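Local structure of glutamyl-tRNA synthetase (Methanothermobacter thermautotrophicus, 3AII) at residues A[145-148]-A[149-152]; A[165-168]-A[169-172]; A[259-262]-A[263-266]. The protein catalyses the ATP-dependent attachment of glutamate to tRNA, by way of a glutamyl-adenylate intermediate, and is a non-discriminating class I synthetase. All coordinates share one frame; numbering follows the deposited sequence.

Contact 1. Residues A[145-148]-A[149-152]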
# COMPACT_ATOMS: atom_id res chain seq x y z
N PRO A 145 14.83 9.55 0.72
CA PRO A 145 14.94 10.30 1.98
C PRO A 145 13.58 10.58 2.62
O PRO A 145 13.47 10.60 3.84
CB PRO A 145 15.58 11.62 1.54
CG PRO A 145 16.28 11.30 0.29
CD PRO A 145 15.48 10.25 -0.40
N GLU A 146 12.55 10.79 1.80
CA GLU A 146 11.24 11.12 2.33
C GLU A 146 10.57 9.93 3.04
O GLU A 146 9.70 10.12 3.89
CB GLU A 146 10.34 11.67 1.20
CG GLU A 146 10.09 10.67 0.08
CD GLU A 146 9.61 11.32 -1.21
OE1 GLU A 146 9.33 12.54 -1.19
OE2 GLU A 146 9.50 10.61 -2.23
N ALA A 147 10.99 8.72 2.70
CA ALA A 147 10.36 7.52 3.24
C ALA A 147 10.54 7.34 4.74
O ALA A 147 9.72 6.68 5.39
CB ALA A 147 10.85 6.28 2.49
N TYR A 148 11.61 7.88 5.31
CA TYR A 148 11.83 7.71 6.74
C TYR A 148 10.65 8.25 7.54
O TYR A 148 10.26 7.68 8.56
CB TYR A 148 13.11 8.39 7.20
CG TYR A 148 14.37 7.73 6.66
CD1 TYR A 148 14.86 6.57 7.24
CD2 TYR A 148 15.04 8.27 5.58
CE1 TYR A 148 16.01 5.96 6.75
CE2 TYR A 148 16.17 7.68 5.08
CZ TYR A 148 16.65 6.53 5.66
OH TYR A 148 17.79 5.95 5.15
N ASP A 149 10.10 9.37 7.09
CA ASP A 149 8.94 9.94 7.77
C ASP A 149 7.62 9.36 7.25
O ASP A 149 6.65 9.26 8.01
CB ASP A 149 8.93 11.46 7.64
CG ASP A 149 10.01 12.12 8.48
OD1 ASP A 149 10.41 11.56 9.52
OD2 ASP A 149 10.48 13.21 8.08
N MET A 150 7.58 8.99 5.98
CA MET A 150 6.33 8.52 5.38
C MET A 150 5.90 7.16 5.93
O MET A 150 4.71 6.93 6.18
CB MET A 150 6.41 8.46 3.85
CG MET A 150 6.51 9.81 3.17
SD MET A 150 6.39 9.63 1.37
CE MET A 150 7.70 8.45 1.06
N ILE A 151 6.86 6.27 6.13
CA ILE A 151 6.56 4.93 6.59
C ILE A 151 5.86 4.89 7.95
O ILE A 151 4.84 4.23 8.09
CB ILE A 151 7.82 4.03 6.53
CG1 ILE A 151 8.11 3.68 5.07
CG2 ILE A 151 7.61 2.77 7.37
CD1 ILE A 151 9.45 2.98 4.85
N PRO A 152 6.40 5.58 8.95
CA PRO A 152 5.65 5.51 10.21
C PRO A 152 4.27 6.16 10.13
O PRO A 152 3.33 5.70 10.78
CB PRO A 152 6.55 6.25 11.21
CG PRO A 152 7.66 6.87 10.39
CD PRO A 152 7.76 6.12 9.12
O HOH W 1 11.92 11.39 5.97
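Two amides close on Glu-146 O at the start of helix 147-158. Met-150 N gives the sounder bond, 3.2 Å from Glu-146 O and lying in the carbonyl plane, while Asp-149 N reaches the same oxygen only weakly. A water reinforces the turn, accepting from Asp-149 N and donating to Pro-145 O. One step on, Ile-151 N points to Ala-147 O at 3.0 Å with a nearly straight N-H (167°).

The side chains pack round this first turn. Met-150 bends at its last torsion (chi3 -54°), which folds CE back until it sits 3.4 Å from Glu-146 CG and 3.6 Å from Ala-147 CA. Ile-151 CD1 comes to 4.3 Å from Ala-147 CB on the buried side. Glu-146 OE2 is hydrogen-bonded to Trp-347 NE1, and Tyr-148 OH is hydrogen-bonded to Asp-137 OD2.

The pattern breaks at Pro-152, whose CD lies 3.0 Å from Tyr-148 O, where an ordinary helix would offer an N-H. The helix links parallel strands 130-135 and 164-167 in a beta-alpha-beta unit of the catalytic domain. Because proline has no amide hydrogen to give, this turn lacks one of its main-chain bonds, and the helix is kinked there.

Contact 2. Residues A[165-168]-A[169-172]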
# COMPACT_ATOMS: atom_id res chain seq x y z
N THR A 165 11.74 1.59 17.38
CA THR A 165 12.09 1.91 16.00
C THR A 165 13.61 1.86 15.89
O THR A 165 14.32 2.49 16.68
CB THR A 165 11.62 3.31 15.57
OG1 THR A 165 10.19 3.38 15.55
CG2 THR A 165 12.10 3.62 14.16
N VAL A 166 14.10 1.10 14.91
CA VAL A 166 15.53 0.89 14.73
C VAL A 166 15.83 1.19 13.28
O VAL A 166 15.06 0.83 12.40
CB VAL A 166 15.90 -0.57 15.05
CG1 VAL A 166 17.35 -0.86 14.68
CG2 VAL A 166 15.67 -0.87 16.53
N ILE A 167 16.93 1.90 13.01
CA ILE A 167 17.29 2.21 11.62
C ILE A 167 18.65 1.56 11.32
O ILE A 167 19.62 1.78 12.03
CB ILE A 167 17.34 3.72 11.37
CG1 ILE A 167 15.96 4.36 11.61
CG2 ILE A 167 17.77 4.03 9.93
CD1 ILE A 167 16.01 5.88 11.62
N GLN A 168 18.71 0.74 10.28
CA GLN A 168 19.92 -0.05 10.08
C GLN A 168 21.17 0.77 9.78
O GLN A 168 22.27 0.36 10.14
CB GLN A 168 19.71 -1.14 9.02
CG GLN A 168 18.78 -2.25 9.50
CD GLN A 168 18.79 -3.46 8.58
OE1 GLN A 168 18.77 -3.33 7.37
NE2 GLN A 168 18.84 -4.65 9.17
N SER A 169 21.01 1.93 9.14
CA SER A 169 22.19 2.72 8.82
C SER A 169 22.81 3.35 10.07
O SER A 169 23.92 3.85 10.02
CB SER A 169 21.88 3.79 7.76
OG SER A 169 20.88 4.68 8.21
N ASP A 170 22.10 3.28 11.20
CA ASP A 170 22.67 3.72 12.47
C ASP A 170 23.50 2.61 13.11
O ASP A 170 24.15 2.82 14.14
CB ASP A 170 21.56 4.06 13.48
CG ASP A 170 20.95 5.42 13.25
OD1 ASP A 170 19.77 5.58 13.62
OD2 ASP A 170 21.63 6.32 12.72
N ARG A 171 23.47 1.42 12.50
CA ARG A 171 24.05 0.23 13.11
C ARG A 171 25.29 -0.30 12.40
O ARG A 171 25.70 -1.43 12.64
CB ARG A 171 22.98 -0.88 13.19
CG ARG A 171 21.80 -0.49 14.10
CD ARG A 171 20.64 -1.50 14.09
NE ARG A 171 21.03 -2.84 14.53
CZ ARG A 171 21.10 -3.22 15.81
NH1 ARG A 171 20.86 -2.34 16.79
NH2 ARG A 171 21.45 -4.46 16.12
N MET A 172 25.91 0.52 11.54
CA MET A 172 27.05 -0.00 10.77
C MET A 172 28.15 -0.63 11.63
O MET A 172 28.66 -1.71 11.30
CB MET A 172 27.62 1.08 9.84
CG MET A 172 26.59 1.72 8.94
SD MET A 172 25.93 0.54 7.75
CE MET A 172 27.44 0.17 6.88
O HOH W 2 18.18 3.57 14.95
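The methyl CG1 of Val-166 approaches the guanidinium of Arg-171 obliquely; the tighter touch is lower down the arginine, where Val-166 CG1 lies 3.4 Å from Arg-171 CD. A second flat group, the carboxylate of Asp-170, brings OD1 to 3.8 Å from Ile-167 CB. This is the exit from strand 164-167, an outermost strand of the parallel sheet in the Rossmann-type catalytic domain, where the chain makes a short 3-10 turn before helix 172-184.

Two successive bonds of the 3-10 kind shape the turn. Asp-170 N donates to Ile-167 O at 3.0 Å, and Arg-171 N to Gln-168 O at 2.9 Å. In both the N-H comes from above the carbonyl plane, 48° out of it in the first and 59° in the second, and neither lies on a carbonyl lone pair. Arg-171 then takes the N-cap position of the helix.

Val-166 CG1 swings away from its own amide nitrogen (chi1 172°), and this carries the methyl under the aliphatic part of the arginine. Arg-171 NE goes on to a salt bridge with Asp-281 OD1, and Asp-281 OD2 is hydrogen-bonded to the side-chain NE2 of Gln-168, so one acid on helix 274-284 holds side chains from both halves of the turn. On the other flank Ser-169 OG lies 3.6 Å from Ile-167 CG2 and bonds to Asp-137, while Asp-170 OD2 pairs with Arg-263. The remaining oxygen of that carboxylate works back toward the strand: water 2 donates to Asp-170 OD1 at 2.9 Å and accepts from Ile-167 N at 2.8 Å.

Contact 3. Residues A[259-262]-A[263-266]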
# COMPACT_ATOMS: atom_id res chain seq x y z
N ALA A 259 29.10 5.16 -2.75
CA ALA A 259 27.95 5.99 -3.06
C ALA A 259 27.53 6.77 -1.83
O ALA A 259 27.68 6.29 -0.71
CB ALA A 259 26.78 5.12 -3.56
N GLU A 260 27.01 7.97 -2.03
CA GLU A 260 26.50 8.76 -0.94
C GLU A 260 25.19 8.18 -0.43
O GLU A 260 24.25 7.97 -1.20
CB GLU A 260 26.28 10.20 -1.39
CG GLU A 260 25.52 11.07 -0.40
CD GLU A 260 25.19 12.43 -0.96
OE1 GLU A 260 25.94 12.91 -1.84
OE2 GLU A 260 24.18 13.03 -0.52
N HIS A 261 25.13 7.91 0.87
CA HIS A 261 23.90 7.49 1.52
C HIS A 261 23.19 8.76 1.98
O HIS A 261 23.84 9.67 2.48
CB HIS A 261 24.23 6.62 2.73
CG HIS A 261 23.06 5.87 3.29
ND1 HIS A 261 22.09 6.48 4.06
CD2 HIS A 261 22.72 4.56 3.22
CE1 HIS A 261 21.19 5.58 4.42
NE2 HIS A 261 21.56 4.41 3.93
N PRO A 262 21.86 8.81 1.82
CA PRO A 262 21.15 10.05 2.17
C PRO A 262 21.16 10.38 3.66
O PRO A 262 21.05 11.56 4.01
CB PRO A 262 19.73 9.79 1.66
CG PRO A 262 19.90 8.79 0.58
CD PRO A 262 21.01 7.89 1.06
N ARG A 263 21.29 9.38 4.51
CA ARG A 263 21.45 9.62 5.95
C ARG A 263 22.89 9.82 6.39
O ARG A 263 23.22 10.79 7.06
CB ARG A 263 20.84 8.48 6.78
CG ARG A 263 19.38 8.64 7.08
CD ARG A 263 18.86 7.55 8.01
NE ARG A 263 18.76 7.98 9.41
CZ ARG A 263 19.58 7.60 10.39
NH1 ARG A 263 20.58 6.75 10.15
NH2 ARG A 263 19.38 8.05 11.62
N THR A 264 23.74 8.87 6.04
CA THR A 264 25.10 8.83 6.56
C THR A 264 26.14 9.41 5.60
O THR A 264 27.33 9.39 5.89
CB THR A 264 25.50 7.39 6.92
OG1 THR A 264 25.42 6.57 5.75
CG2 THR A 264 24.57 6.82 7.98
N GLY A 265 25.68 9.92 4.46
CA GLY A 265 26.59 10.57 3.53
C GLY A 265 27.63 9.64 2.95
O GLY A 265 27.30 8.59 2.40
N THR A 266 28.90 10.02 3.07
CA THR A 266 30.00 9.20 2.56
C THR A 266 30.83 8.60 3.70
O THR A 266 31.97 8.17 3.50
CB THR A 266 30.93 9.99 1.63
OG1 THR A 266 31.44 11.14 2.32
CG2 THR A 266 30.17 10.45 0.38
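His-261 CB leans against the hydroxyl of Thr-264, with Thr-264 OG1 3.2 Å away, and from there the side chain reaches over the turn one atom at a time. CG passes the same hydroxyl at an oblique angle. ND1 comes next and accepts a hydrogen bond from the main chain: Arg-263 N lies 3.0 Å from His-261 ND1, almost in the ring plane, with an N-H angle of 151°. CE1 skims the start of the arginine, 3.8 Å from Arg-263 CB. At the tip, NE2 bonds to the carbonyl oxygen of Asp-137. With ND1 accepting and NE2 facing a carbonyl, the ring is consistent with a neutral histidine carrying its proton on NE2.

The first torsion carries the ring over the turn, with CG opposite the backbone nitrogen (chi1 -166°), and the bond to ND1 helps to fix its rotation. Arg-263 runs alongside the histidine, pointing the same way, with its guanidinium nearly perpendicular to the ring, and its NH1, the partner of Asp-170, is also hydrogen-bonded to Ser-169 OG.

The two arms of the loop are joined directly. His-261 N donates to Gly-265 O at 2.7 Å, and the return bond from Gly-265 N to His-261 O is weak. Glu-260 CA adds a CA-H...O contact to Gly-265 O at 3.4 Å. Gly-265 has positive phi (64°), a conformation that favours a residue without CB. The whole forms a hairpin-like tip, a single antiparallel bridge closing a three-residue turn of Pro-262, Arg-263 and Thr-264, fastened internally by a histidine ring, in the connection between antiparallel strands 252-256 and 270-272.

From the N terminus the three contacts come in series, and none nests in or crosses another. Contact 1 is the opening turn of helix 147-158, after strand 130-135; contact 2 turns the chain out of the next strand, 164-167, towards helix 172-184; contact 3 closes the tip of the loop between strands 252-256 and 270-272 of the antiparallel sheet. In space they gather, with centres 13 to 16 Å apart. The Tyr-148 ring of contact 1 meets contact 3, its CZ 3.4 Å from Arg-263 CD, and also packs on Ile-167 of contact 2. Arg-263 thus joins the loop to the turn after strand 164-167, through its salt bridge with Asp-170, and Tyr-148 joins it to helix 147-158.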